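Local structure of dimethyl-sulfide monooxygenase (Hyphomicrobium sulfonivorans, 6AK1) at residues A[12-18]-A[76-82]; A[43-47]-A[95-101]; A[85-89]-A[101-105]; A[105-109]-A[135-139]. The protein oxidises dimethyl sulfide to methanethiol and formaldehyde, using NADH, oxygen and FMN, as the first step of dimethyl sulfide degradation. All coordinates share one frame; numbering follows the deposited sequence.

Interaction 1 (A[12-18]-A[76-82]); sequences MTCVSHQ and DADQVPV
With CG of Met12 anti to the backbone N (chi1 180°) and the Gln79 chain extended beyond CG (chi2 -169°), the two side chains cross at about a right angle. Met12 CE lies 3.3 Å from Gln79 OE1. The Gln79 amide arrives beside His17, where Gln79 NE2 gives a fairly straight hydrogen bond of 3.1 Å to His17 O. Gln79 NE2 also lies at the edge of the His17 ring, and Met12 CB and Gln18 CG cover the two faces of that ring. Gln79 OE1 is bonded to Tyr63 OH.

The backbones pair around Ser16. Ser16 N bonds to Ala77 O at 3.0 Å, and Ser16 O accepts from Gln79 N. Ser16 OG donates to Asp76 O at 2.8 Å, nearly along the C=O axis. A water takes the N-H of Val15 and donates to Ala77 O and Pro81 O. Val15 CB packs on Ala77 CB at 3.6 Å.

With an alanine in place of Gln79, His17 O and Tyr63 OH would probably lose their amide partner, and a gap would open beside Met12. Ala77 ends helix 71-75 in a Schellman motif; the other loop follows strand 6-12. The Val82 side chain is about 3 Å from that of Asp58, which probably binds FMN. The chemistry implies two irregular loops joined mainly by polar bonds, with a buried amide whose oxygen and nitrogen each have a hydrogen-bond partner.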
loop_
_atom_site.group_PDB
_atom_site.type_symbol
_atom_site.label_atom_id
_atom_site.label_comp_id
_atom_site.label_asym_id
_atom_site.label_seq_id
_atom_site.Cartn_x
_atom_site.Cartn_y
_atom_site.Cartn_z
ATOM N N MET A 12 3.698 -8.709 -2.140
ATOM C CA MET A 12 3.889 -8.187 -3.483
ATOM C C MET A 12 3.807 -9.383 -4.413
ATOM O O MET A 12 4.092 -10.499 -3.999
ATOM C CB MET A 12 5.236 -7.449 -3.606
ATOM C CG MET A 12 5.550 -6.865 -4.976
ATOM S SD MET A 12 6.989 -5.729 -4.938
ATOM C CE MET A 12 7.438 -5.733 -6.656
ATOM N N THR A 13 3.376 -9.172 -5.657
ATOM C CA THR A 13 3.167 -10.315 -6.549
ATOM C C THR A 13 4.498 -10.733 -7.186
ATOM O O THR A 13 4.666 -10.759 -8.406
ATOM C CB THR A 13 2.113 -10.002 -7.608
ATOM O OG1 THR A 13 1.066 -9.195 -7.048
ATOM C CG2 THR A 13 1.516 -11.299 -8.144
ATOM N N CYS A 14 5.454 -11.063 -6.315
ATOM C CA CYS A 14 6.813 -11.410 -6.712
ATOM C C CYS A 14 7.414 -12.309 -5.633
ATOM O O CYS A 14 6.767 -12.612 -4.634
ATOM C CB CYS A 14 7.668 -10.159 -6.906
ATOM S SG CYS A 14 8.025 -9.303 -5.360
ATOM N N VAL A 15 8.682 -12.695 -5.817
ATOM C CA VAL A 15 9.316 -13.657 -4.915
ATOM C C VAL A 15 10.013 -12.944 -3.754
ATOM O O VAL A 15 9.603 -13.080 -2.596
ATOM C CB VAL A 15 10.298 -14.560 -5.682
ATOM C CG1 VAL A 15 10.985 -15.533 -4.722
ATOM C CG2 VAL A 15 9.578 -15.324 -6.813
ATOM N N SER A 16 11.083 -12.203 -4.038
ATOM C CA SER A 16 11.811 -11.463 -3.004
ATOM C C SER A 16 11.293 -10.028 -2.953
ATOM O O SER A 16 11.456 -9.263 -3.913
ATOM C CB SER A 16 13.309 -11.493 -3.272
ATOM O OG SER A 16 13.832 -12.815 -3.185
ATOM N N HIS A 17 10.681 -9.662 -1.829
ATOM C CA HIS A 17 10.025 -8.371 -1.685
ATOM C C HIS A 17 10.867 -7.436 -0.828
ATOM O O HIS A 17 11.486 -6.498 -1.335
ATOM C CB HIS A 17 8.632 -8.560 -1.066
ATOM C CG HIS A 17 7.833 -7.301 -0.952
ATOM N ND1 HIS A 17 6.750 -7.185 -0.104
ATOM C CD2 HIS A 17 7.947 -6.108 -1.587
ATOM C CE1 HIS A 17 6.235 -5.970 -0.216
ATOM N NE2 HIS A 17 6.945 -5.295 -1.106
ATOM N N GLN A 18 10.865 -7.673 0.477
ATOM C CA GLN A 18 11.672 -6.915 1.423
ATOM C C GLN A 18 12.879 -7.695 1.942
ATOM O O GLN A 18 13.695 -7.119 2.671
ATOM C CB GLN A 18 10.807 -6.455 2.602
ATOM C CG GLN A 18 9.625 -5.578 2.211
ATOM C CD GLN A 18 10.046 -4.206 1.659
ATOM O OE1 GLN A 18 9.707 -3.845 0.529
ATOM N NE2 GLN A 18 10.771 -3.442 2.460
ATOM N N ASP A 76 18.321 -13.519 -7.679
ATOM C CA ASP A 76 17.643 -13.679 -6.401
ATOM C C ASP A 76 16.157 -13.302 -6.469
ATOM O O ASP A 76 15.495 -13.213 -5.428
ATOM C CB ASP A 76 18.373 -12.854 -5.334
ATOM C CG ASP A 76 17.863 -13.119 -3.931
ATOM O OD1 ASP A 76 17.711 -14.298 -3.565
ATOM O OD2 ASP A 76 17.587 -12.143 -3.211
ATOM N N ALA A 77 15.619 -13.088 -7.672
ATOM C CA ALA A 77 14.198 -12.796 -7.870
ATOM C C ALA A 77 13.742 -11.598 -7.043
ATOM O O ALA A 77 12.648 -11.598 -6.465
ATOM C CB ALA A 77 13.327 -14.022 -7.562
ATOM N N ASP A 78 14.575 -10.553 -7.016
ATOM C CA ASP A 78 14.318 -9.335 -6.239
ATOM C C ASP A 78 13.351 -8.433 -7.007
ATOM O O ASP A 78 13.752 -7.576 -7.802
ATOM C CB ASP A 78 15.627 -8.624 -5.918
ATOM C CG ASP A 78 16.607 -9.539 -5.204
ATOM O OD1 ASP A 78 16.325 -9.928 -4.047
ATOM O OD2 ASP A 78 17.630 -9.909 -5.822
ATOM N N GLN A 79 12.053 -8.647 -6.745
ATOM C CA GLN A 79 10.927 -7.934 -7.350
ATOM C C GLN A 79 10.892 -8.097 -8.867
ATOM O O GLN A 79 10.244 -7.317 -9.569
ATOM C CB GLN A 79 10.927 -6.458 -6.924
ATOM C CG GLN A 79 10.794 -6.305 -5.387
ATOM C CD GLN A 79 10.514 -4.872 -4.932
ATOM O OE1 GLN A 79 10.113 -4.018 -5.728
ATOM N NE2 GLN A 79 10.737 -4.603 -3.642
ATOM N N VAL A 80 11.581 -9.116 -9.380
ATOM C CA VAL A 80 11.412 -9.579 -10.744
ATOM C C VAL A 80 11.577 -11.105 -10.718
ATOM O O VAL A 80 12.511 -11.612 -10.109
ATOM C CB VAL A 80 12.408 -8.894 -11.727
ATOM C CG1 VAL A 80 13.868 -9.183 -11.353
ATOM C CG2 VAL A 80 12.118 -9.319 -13.179
ATOM N N PRO A 81 10.646 -11.853 -11.333
ATOM C CA PRO A 81 9.421 -11.415 -12.022
ATOM C C PRO A 81 8.389 -10.791 -11.090
ATOM O O PRO A 81 8.378 -11.086 -9.900
ATOM C CB PRO A 81 8.876 -12.714 -12.636
ATOM C CG PRO A 81 9.445 -13.811 -11.757
ATOM C CD PRO A 81 10.811 -13.320 -11.374
ATOM N N VAL A 82 7.536 -9.918 -11.622
ATOM C CA VAL A 82 6.455 -9.330 -10.840
ATOM C C VAL A 82 5.188 -9.344 -11.693
ATOM O O VAL A 82 5.200 -8.889 -12.841
ATOM C CB VAL A 82 6.802 -7.908 -10.358
ATOM C CG1 VAL A 82 7.246 -7.057 -11.515
ATOM C CG2 VAL A 82 5.606 -7.259 -9.631
HETATM O O HOH W 1 10.194 -12.198 -8.107
#

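Interaction 2 (A[43-47]-A[95-101]); sequences AMELE and VTEHVGF
Glu47 reaches from helix 36-48 into the turn before strand 100-106, and its carboxylate gathers the backbone N-H groups there. Three of the hydrogen bonds converge on one oxygen, OE2. His98 N meets the syn lone pair of Glu47 OE2 at 2.6 Å. Val99 N meets the anti lone pair of Glu47 OE2 at 2.8 Å. Glu97 N comes to 3.1 Å from Glu47 OE2 on the syn side, 22° out of the carboxylate plane, and makes a weak bond to Glu47 OE1 as well. These bonds fix the rotation of the carboxylate. A water donates to both Glu47 OE1 and Val95 O. Three N-H dipoles pointing at OE2 would probably stabilise the charged form of the acid.

Apolar contacts lie beside this polar centre. Thr96 CG2 packs on Ala43 CB at 3.7 Å. This methyl lies anti to its own carbonyl carbon, while Thr96 OG1 (chi1 50°) bonds to Met92 O and Arg129. Met44 CG touches Val95 CG2 at 3.5 Å on the exposed side. Leu46 CD1 and Val99 CG2 meet at 4.1 Å, their side chains crossing at about a right angle. Ala43 CB comes to the edge of the Phe101 ring, 4.3 Å from Phe101 CE1.

Outside the two segments, the His98 ring stacks on Tyr426 and its ND1 bonds to Lys434. The arrangement belongs to the outer layer of a TIM barrel: a helix beside the loop that leads into a parallel strand of the barrel wall.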
loop_
_atom_site.group_PDB
_atom_site.type_symbol
_atom_site.label_atom_id
_atom_site.label_comp_id
_atom_site.label_asym_id
_atom_site.label_seq_id
_atom_site.Cartn_x
_atom_site.Cartn_y
_atom_site.Cartn_z
ATOM N N ALA A 43 -5.161 -15.167 1.871
ATOM C CA ALA A 43 -6.321 -14.366 2.269
ATOM C C ALA A 43 -7.123 -15.053 3.366
ATOM O O ALA A 43 -7.604 -14.395 4.296
ATOM C CB ALA A 43 -7.224 -14.076 1.055
ATOM N N MET A 44 -7.304 -16.371 3.260
ATOM C CA MET A 44 -8.028 -17.094 4.297
ATOM C C MET A 44 -7.258 -17.093 5.609
ATOM O O MET A 44 -7.855 -16.960 6.685
ATOM C CB MET A 44 -8.303 -18.523 3.844
ATOM C CG MET A 44 -9.230 -18.610 2.641
ATOM S SD MET A 44 -9.851 -20.298 2.418
ATOM C CE MET A 44 -8.460 -21.072 1.618
ATOM N N GLU A 45 -5.931 -17.245 5.534
ATOM C CA GLU A 45 -5.104 -17.256 6.729
ATOM C C GLU A 45 -5.121 -15.900 7.435
ATOM O O GLU A 45 -5.083 -15.848 8.670
ATOM C CB GLU A 45 -3.676 -17.669 6.358
ATOM C CG GLU A 45 -2.667 -17.560 7.489
ATOM C CD GLU A 45 -2.792 -18.684 8.524
ATOM O OE1 GLU A 45 -3.831 -19.372 8.540
ATOM O OE2 GLU A 45 -1.839 -18.883 9.316
ATOM N N LEU A 46 -5.215 -14.799 6.677
ATOM C CA LEU A 46 -5.374 -13.483 7.292
ATOM C C LEU A 46 -6.676 -13.361 8.074
ATOM O O LEU A 46 -6.711 -12.660 9.089
ATOM C CB LEU A 46 -5.296 -12.384 6.230
ATOM C CG LEU A 46 -3.933 -12.152 5.552
ATOM C CD1 LEU A 46 -3.932 -10.862 4.785
ATOM C CD2 LEU A 46 -2.823 -12.125 6.565
ATOM N N GLU A 47 -7.758 -14.025 7.639
ATOM C CA GLU A 47 -9.008 -13.907 8.390
ATOM C C GLU A 47 -9.005 -14.763 9.649
ATOM O O GLU A 47 -9.649 -14.404 10.635
ATOM C CB GLU A 47 -10.221 -14.268 7.517
ATOM C CG GLU A 47 -10.448 -13.264 6.435
ATOM C CD GLU A 47 -11.883 -13.172 5.941
ATOM O OE1 GLU A 47 -12.616 -14.186 5.929
ATOM O OE2 GLU A 47 -12.277 -12.061 5.546
ATOM N N VAL A 95 -13.206 -16.251 -1.259
ATOM C CA VAL A 95 -13.059 -17.157 -0.115
ATOM C C VAL A 95 -12.914 -16.387 1.198
ATOM O O VAL A 95 -12.503 -16.953 2.208
ATOM C CB VAL A 95 -11.891 -18.138 -0.307
ATOM C CG1 VAL A 95 -12.125 -19.028 -1.533
ATOM C CG2 VAL A 95 -10.550 -17.389 -0.418
ATOM N N THR A 96 -13.232 -15.098 1.204
ATOM C CA THR A 96 -13.142 -14.315 2.425
ATOM C C THR A 96 -14.396 -13.471 2.550
ATOM O O THR A 96 -15.142 -13.271 1.593
ATOM C CB THR A 96 -11.909 -13.402 2.449
ATOM O OG1 THR A 96 -11.854 -12.650 1.229
ATOM C CG2 THR A 96 -10.596 -14.204 2.634
ATOM N N GLU A 97 -14.583 -12.923 3.730
ATOM C CA GLU A 97 -15.740 -12.103 4.022
ATOM C C GLU A 97 -15.386 -10.676 4.422
ATOM O O GLU A 97 -16.146 -9.761 4.106
ATOM C CB GLU A 97 -16.558 -12.765 5.140
ATOM C CG GLU A 97 -17.919 -12.147 5.366
ATOM C CD GLU A 97 -18.662 -12.807 6.512
ATOM O OE1 GLU A 97 -19.757 -12.315 6.864
ATOM O OE2 GLU A 97 -18.142 -13.812 7.059
ATOM N N HIS A 98 -14.231 -10.453 5.060
ATOM C CA HIS A 98 -13.965 -9.197 5.754
ATOM C C HIS A 98 -12.602 -8.566 5.467
ATOM O O HIS A 98 -12.479 -7.338 5.516
ATOM C CB HIS A 98 -14.086 -9.416 7.265
ATOM C CG HIS A 98 -15.494 -9.591 7.739
ATOM N ND1 HIS A 98 -16.446 -8.599 7.628
ATOM C CD2 HIS A 98 -16.118 -10.648 8.316
ATOM C CE1 HIS A 98 -17.596 -9.037 8.110
ATOM N NE2 HIS A 98 -17.424 -10.279 8.531
ATOM N N VAL A 99 -11.558 -9.369 5.213
ATOM C CA VAL A 99 -10.233 -8.786 5.025
ATOM C C VAL A 99 -10.252 -7.846 3.820
ATOM O O VAL A 99 -10.914 -8.109 2.806
ATOM C CB VAL A 99 -9.160 -9.886 4.883
ATOM C CG1 VAL A 99 -9.338 -10.666 3.591
ATOM C CG2 VAL A 99 -7.757 -9.289 4.938
ATOM N N GLY A 100 -9.549 -6.712 3.938
ATOM C CA GLY A 100 -9.446 -5.781 2.832
ATOM C C GLY A 100 -8.281 -6.113 1.901
ATOM O O GLY A 100 -7.391 -6.888 2.237
ATOM N N PHE A 101 -8.299 -5.509 0.709
ATOM C CA PHE A 101 -7.242 -5.708 -0.281
ATOM C C PHE A 101 -6.740 -4.343 -0.723
ATOM O O PHE A 101 -7.479 -3.583 -1.355
ATOM C CB PHE A 101 -7.737 -6.534 -1.474
ATOM C CG PHE A 101 -8.341 -7.838 -1.071
ATOM C CD1 PHE A 101 -7.524 -8.893 -0.662
ATOM C CD2 PHE A 101 -9.720 -8.006 -1.043
ATOM C CE1 PHE A 101 -8.061 -10.104 -0.255
ATOM C CE2 PHE A 101 -10.266 -9.214 -0.639
ATOM C CZ PHE A 101 -9.420 -10.277 -0.252
HETATM O O HOH W 2 -11.893 -16.837 5.224
#

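Interaction 3 (A[85-89]-A[101-105]); sequences PFGAI and FGVTA
Val103 and Phe86 form the tight part of this contact. Val103 CG1 sits over one face of the Phe86 ring, 3.6 Å from its centroid and 19° off the ring normal, a CH-pi contact. The two side chains cross at about a right angle. Val103 CG1 is anti to the backbone N (chi1 -175°), which leaves CG2 to face Ile89. Ala105 CB lies at the edge of the same ring, 3.9 Å from Phe86 CE1. The ring is thus met at a face and an edge by neighbours on one face of the strand. Pro85 CG comes to 3.6 Å from Thr104 O.

The packing is looser toward Ile89. Ile89 CD1 stands 3.9 Å from Val103 CG2 and 4.2 Å from Phe101 CB. Between Phe86 and Ile89 the chain makes a type I beta turn, whose Gly87 is exposed to solvent.

Leu119 and Leu122 of helix 112-126 also touch Phe86, and Arg118 makes a cation-pi contact with its ring. A serine in place of Phe86 would probably leave Val103 CG1 without its aromatic cover and Arg118 without its ring partner. The loop before helix 89-94 thus packs on strand 100-106 of the TIM barrel. Thr104 on this strand probably binds FMN; its OG1 bonds to Ile56 O and Asn133. The side-chain contacts are apolar, so close fit, more than polar bonding, probably holds the loop to the strand.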
loop_
_atom_site.group_PDB
_atom_site.type_symbol
_atom_site.label_atom_id
_atom_site.label_comp_id
_atom_site.label_asym_id
_atom_site.label_seq_id
_atom_site.Cartn_x
_atom_site.Cartn_y
_atom_site.Cartn_z
ATOM N N PRO A 85 -0.855 -6.948 -9.696
ATOM C CA PRO A 85 -1.481 -7.238 -8.395
ATOM C C PRO A 85 -2.997 -7.249 -8.416
ATOM O O PRO A 85 -3.593 -7.636 -7.397
ATOM C CB PRO A 85 -0.969 -6.099 -7.500
ATOM C CG PRO A 85 -0.830 -4.955 -8.451
ATOM C CD PRO A 85 -0.277 -5.593 -9.733
ATOM N N PHE A 86 -3.640 -6.796 -9.503
ATOM C CA PHE A 86 -5.087 -6.949 -9.634
ATOM C C PHE A 86 -5.480 -8.393 -9.895
ATOM O O PHE A 86 -6.653 -8.745 -9.732
ATOM C CB PHE A 86 -5.624 -6.083 -10.782
ATOM C CG PHE A 86 -5.657 -4.604 -10.488
ATOM C CD1 PHE A 86 -4.485 -3.866 -10.412
ATOM C CD2 PHE A 86 -6.873 -3.940 -10.343
ATOM C CE1 PHE A 86 -4.518 -2.487 -10.165
ATOM C CE2 PHE A 86 -6.914 -2.563 -10.103
ATOM C CZ PHE A 86 -5.731 -1.837 -10.009
ATOM N N GLY A 87 -4.518 -9.234 -10.281
ATOM C CA GLY A 87 -4.857 -10.515 -10.880
ATOM C C GLY A 87 -5.637 -11.450 -9.972
ATOM O O GLY A 87 -6.607 -12.073 -10.406
ATOM N N ALA A 88 -5.214 -11.591 -8.718
ATOM C CA ALA A 88 -5.785 -12.599 -7.827
ATOM C C ALA A 88 -6.828 -12.042 -6.863
ATOM O O ALA A 88 -7.310 -12.785 -6.006
ATOM C CB ALA A 88 -4.674 -13.283 -7.029
ATOM N N ILE A 89 -7.196 -10.762 -6.984
ATOM C CA ILE A 89 -8.063 -10.138 -5.985
ATOM C C ILE A 89 -9.410 -10.854 -5.903
ATOM O O ILE A 89 -9.889 -11.180 -4.808
ATOM C CB ILE A 89 -8.243 -8.636 -6.278
ATOM C CG1 ILE A 89 -6.890 -7.932 -6.284
ATOM C CG2 ILE A 89 -9.199 -8.000 -5.240
ATOM C CD1 ILE A 89 -6.132 -8.088 -4.996
ATOM N N PHE A 101 -8.299 -5.509 0.709
ATOM C CA PHE A 101 -7.242 -5.708 -0.281
ATOM C C PHE A 101 -6.740 -4.343 -0.723
ATOM O O PHE A 101 -7.479 -3.583 -1.355
ATOM C CB PHE A 101 -7.737 -6.534 -1.474
ATOM C CG PHE A 101 -8.341 -7.838 -1.071
ATOM C CD1 PHE A 101 -7.524 -8.893 -0.662
ATOM C CD2 PHE A 101 -9.720 -8.006 -1.043
ATOM C CE1 PHE A 101 -8.061 -10.104 -0.255
ATOM C CE2 PHE A 101 -10.266 -9.214 -0.639
ATOM C CZ PHE A 101 -9.420 -10.277 -0.252
ATOM N N GLY A 102 -5.499 -4.028 -0.360
ATOM C CA GLY A 102 -4.853 -2.828 -0.838
ATOM C C GLY A 102 -4.124 -3.129 -2.128
ATOM O O GLY A 102 -3.224 -3.973 -2.159
ATOM N N VAL A 103 -4.515 -2.467 -3.209
ATOM C CA VAL A 103 -3.962 -2.741 -4.523
ATOM C C VAL A 103 -3.169 -1.524 -4.958
ATOM O O VAL A 103 -3.687 -0.404 -4.951
ATOM C CB VAL A 103 -5.070 -3.091 -5.534
ATOM C CG1 VAL A 103 -4.452 -3.493 -6.859
ATOM C CG2 VAL A 103 -5.924 -4.222 -4.976
ATOM N N THR A 104 -1.906 -1.734 -5.299
ATOM C CA THR A 104 -1.055 -0.647 -5.756
ATOM C C THR A 104 -1.283 -0.417 -7.245
ATOM O O THR A 104 -1.323 -1.372 -8.022
ATOM C CB THR A 104 0.419 -0.982 -5.481
ATOM O OG1 THR A 104 0.611 -1.110 -4.074
ATOM C CG2 THR A 104 1.338 0.109 -5.984
ATOM N N ALA A 105 -1.441 0.846 -7.644
ATOM C CA ALA A 105 -1.527 1.186 -9.061
ATOM C C ALA A 105 -0.960 2.584 -9.268
ATOM O O ALA A 105 -1.358 3.528 -8.582
ATOM C CB ALA A 105 -2.973 1.099 -9.579
#

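Interaction 4 (A[105-109]-A[135-139]); sequences AAITF and VSSYL
Ile107 N donates to Val135 O at 3.1 Å. It is the firm hydrogen bond between the two segments. Ala106 CA lies 3.3 Å from Val135 O, a CA-H...O contact. Ala106 and Val135 pair as parallel strand residues, and their side chains lie on the same face of the sheet. Val135 CG2 packs on Ala106 CB at 3.7 Å. With Val135 CG1 anti to the carbonyl carbon (chi1 -51°), CG2 falls between the backbone N and the carbonyl carbon, which turns it toward Ala106.

Beyond this pair the strands end and side chains take over. Thr108 OG1 receives Ser137 N at 3.1 Å, a weak and bent bond. With chi1 at 162°, Ser137 swings its hydroxyl away from its own N, and Ser137 OG comes to 3.4 Å from Phe109 CE2 at the ring edge. Thr108 CG2 lies over one face of that ring. Ile107 CD1 comes to 4.1 Å from Ser136 OG.

The next shell holds these groups in place. Phe109 packs on Ala142 and Ile146 of helix 140-146. Ile107 touches Ala161 and Tyr164 of helix 157-174. Ala105 O is bonded to Trp132 NE1, and Ala105 pairs by backbone with Asn133, extending the strand pairing backward along the chain.

Val135 lies about 4 Å, between side chains, from Thr104, which probably binds FMN. The arrangement is that of the C-terminal ends of adjacent parallel strands in a TIM barrel, where the loops that follow border the probable cofactor site.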
loop_
_atom_site.group_PDB
_atom_site.type_symbol
_atom_site.label_atom_id
_atom_site.label_comp_id
_atom_site.label_asym_id
_atom_site.label_seq_id
_atom_site.Cartn_x
_atom_site.Cartn_y
_atom_site.Cartn_z
ATOM N N ALA A 105 -1.441 0.846 -7.644
ATOM C CA ALA A 105 -1.527 1.186 -9.061
ATOM C C ALA A 105 -0.960 2.584 -9.268
ATOM O O ALA A 105 -1.358 3.528 -8.582
ATOM C CB ALA A 105 -2.973 1.099 -9.579
ATOM N N ALA A 106 -0.029 2.709 -10.202
ATOM C CA ALA A 106 0.611 3.992 -10.444
ATOM C C ALA A 106 -0.265 4.890 -11.313
ATOM O O ALA A 106 -1.042 4.424 -12.156
ATOM C CB ALA A 106 1.983 3.800 -11.095
ATOM N N ILE A 107 -0.122 6.204 -11.093
ATOM C CA ILE A 107 -0.809 7.211 -11.896
ATOM C C ILE A 107 0.059 7.712 -13.038
ATOM O O ILE A 107 -0.389 8.549 -13.835
ATOM C CB ILE A 107 -1.253 8.378 -10.992
ATOM C CG1 ILE A 107 -0.036 9.184 -10.517
ATOM C CG2 ILE A 107 -2.003 7.850 -9.777
ATOM C CD1 ILE A 107 -0.385 10.308 -9.537
ATOM N N THR A 108 1.282 7.194 -13.159
ATOM C CA THR A 108 2.245 7.693 -14.135
ATOM C C THR A 108 1.903 7.250 -15.556
ATOM O O THR A 108 2.148 7.987 -16.518
ATOM C CB THR A 108 3.652 7.197 -13.761
ATOM O OG1 THR A 108 3.971 7.606 -12.427
ATOM C CG2 THR A 108 4.699 7.733 -14.714
ATOM N N PHE A 109 1.389 6.038 -15.722
ATOM C CA PHE A 109 1.219 5.498 -17.062
ATOM C C PHE A 109 -0.229 5.273 -17.457
ATOM O O PHE A 109 -0.541 5.327 -18.650
ATOM C CB PHE A 109 1.993 4.175 -17.195
ATOM C CG PHE A 109 3.429 4.273 -16.763
ATOM C CD1 PHE A 109 4.340 5.035 -17.500
ATOM C CD2 PHE A 109 3.871 3.621 -15.619
ATOM C CE1 PHE A 109 5.673 5.133 -17.100
ATOM C CE2 PHE A 109 5.194 3.710 -15.208
ATOM C CZ PHE A 109 6.100 4.467 -15.947
ATOM N N VAL A 135 0.571 5.405 -6.125
ATOM C CA VAL A 135 2.008 5.580 -6.256
ATOM C C VAL A 135 2.312 6.351 -7.535
ATOM O O VAL A 135 1.488 6.445 -8.453
ATOM C CB VAL A 135 2.779 4.234 -6.223
ATOM C CG1 VAL A 135 2.369 3.400 -5.019
ATOM C CG2 VAL A 135 2.578 3.444 -7.498
ATOM N N SER A 136 3.512 6.938 -7.561
ATOM C CA SER A 136 4.103 7.561 -8.745
ATOM C C SER A 136 5.365 6.777 -9.096
ATOM O O SER A 136 6.399 6.932 -8.433
ATOM C CB SER A 136 4.422 9.038 -8.508
ATOM O OG SER A 136 3.352 9.709 -7.846
ATOM N N SER A 137 5.276 5.934 -10.132
ATOM C CA SER A 137 6.373 5.047 -10.511
ATOM C C SER A 137 7.678 5.814 -10.685
ATOM O O SER A 137 7.702 6.927 -11.219
ATOM C CB SER A 137 6.033 4.314 -11.814
ATOM O OG SER A 137 7.210 3.783 -12.418
ATOM N N TYR A 138 8.777 5.199 -10.258
ATOM C CA TYR A 138 10.067 5.866 -10.343
ATOM C C TYR A 138 11.179 5.038 -10.953
ATOM O O TYR A 138 12.175 5.631 -11.386
ATOM C CB TYR A 138 10.521 6.348 -8.955
ATOM C CG TYR A 138 10.911 5.247 -7.996
ATOM C CD1 TYR A 138 9.941 4.499 -7.337
ATOM C CD2 TYR A 138 12.255 4.964 -7.737
ATOM C CE1 TYR A 138 10.296 3.487 -6.457
ATOM C CE2 TYR A 138 12.620 3.949 -6.858
ATOM C CZ TYR A 138 11.635 3.219 -6.218
ATOM O OH TYR A 138 11.984 2.218 -5.341
ATOM N N LEU A 139 11.061 3.711 -11.023
ATOM C CA LEU A 139 12.174 2.920 -11.535
ATOM C C LEU A 139 12.344 3.156 -13.036
ATOM O O LEU A 139 11.374 3.171 -13.801
ATOM C CB LEU A 139 11.981 1.433 -11.219
ATOM C CG LEU A 139 12.115 1.071 -9.732
ATOM C CD1 LEU A 139 11.775 -0.384 -9.520
ATOM C CD2 LEU A 139 13.516 1.376 -9.189
#

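Interactions 2, 3 and 4 share strand 100-106 and follow it in that order. Interaction 2 holds the start of the strand, interaction 3 its middle and interaction 4 its end. The centres of interactions 2 and 4 are about 27 Å apart, on opposite sides of the chain's centre. Interactions 2 and 3 share Phe101; interactions 3 and 4 share Ala105. Interaction 1 joins the loops after strand 6-12 and helix 71-75. It touches interaction 3 where Thr13 OG1 meets Pro85 CA at 3.5 Å. Interaction 3 holds Thr104, interactions 1 and 3 lie by Asp58, and interaction 4 lies by Thr104; both residues probably bind FMN, so these contacts probably border the cofactor site.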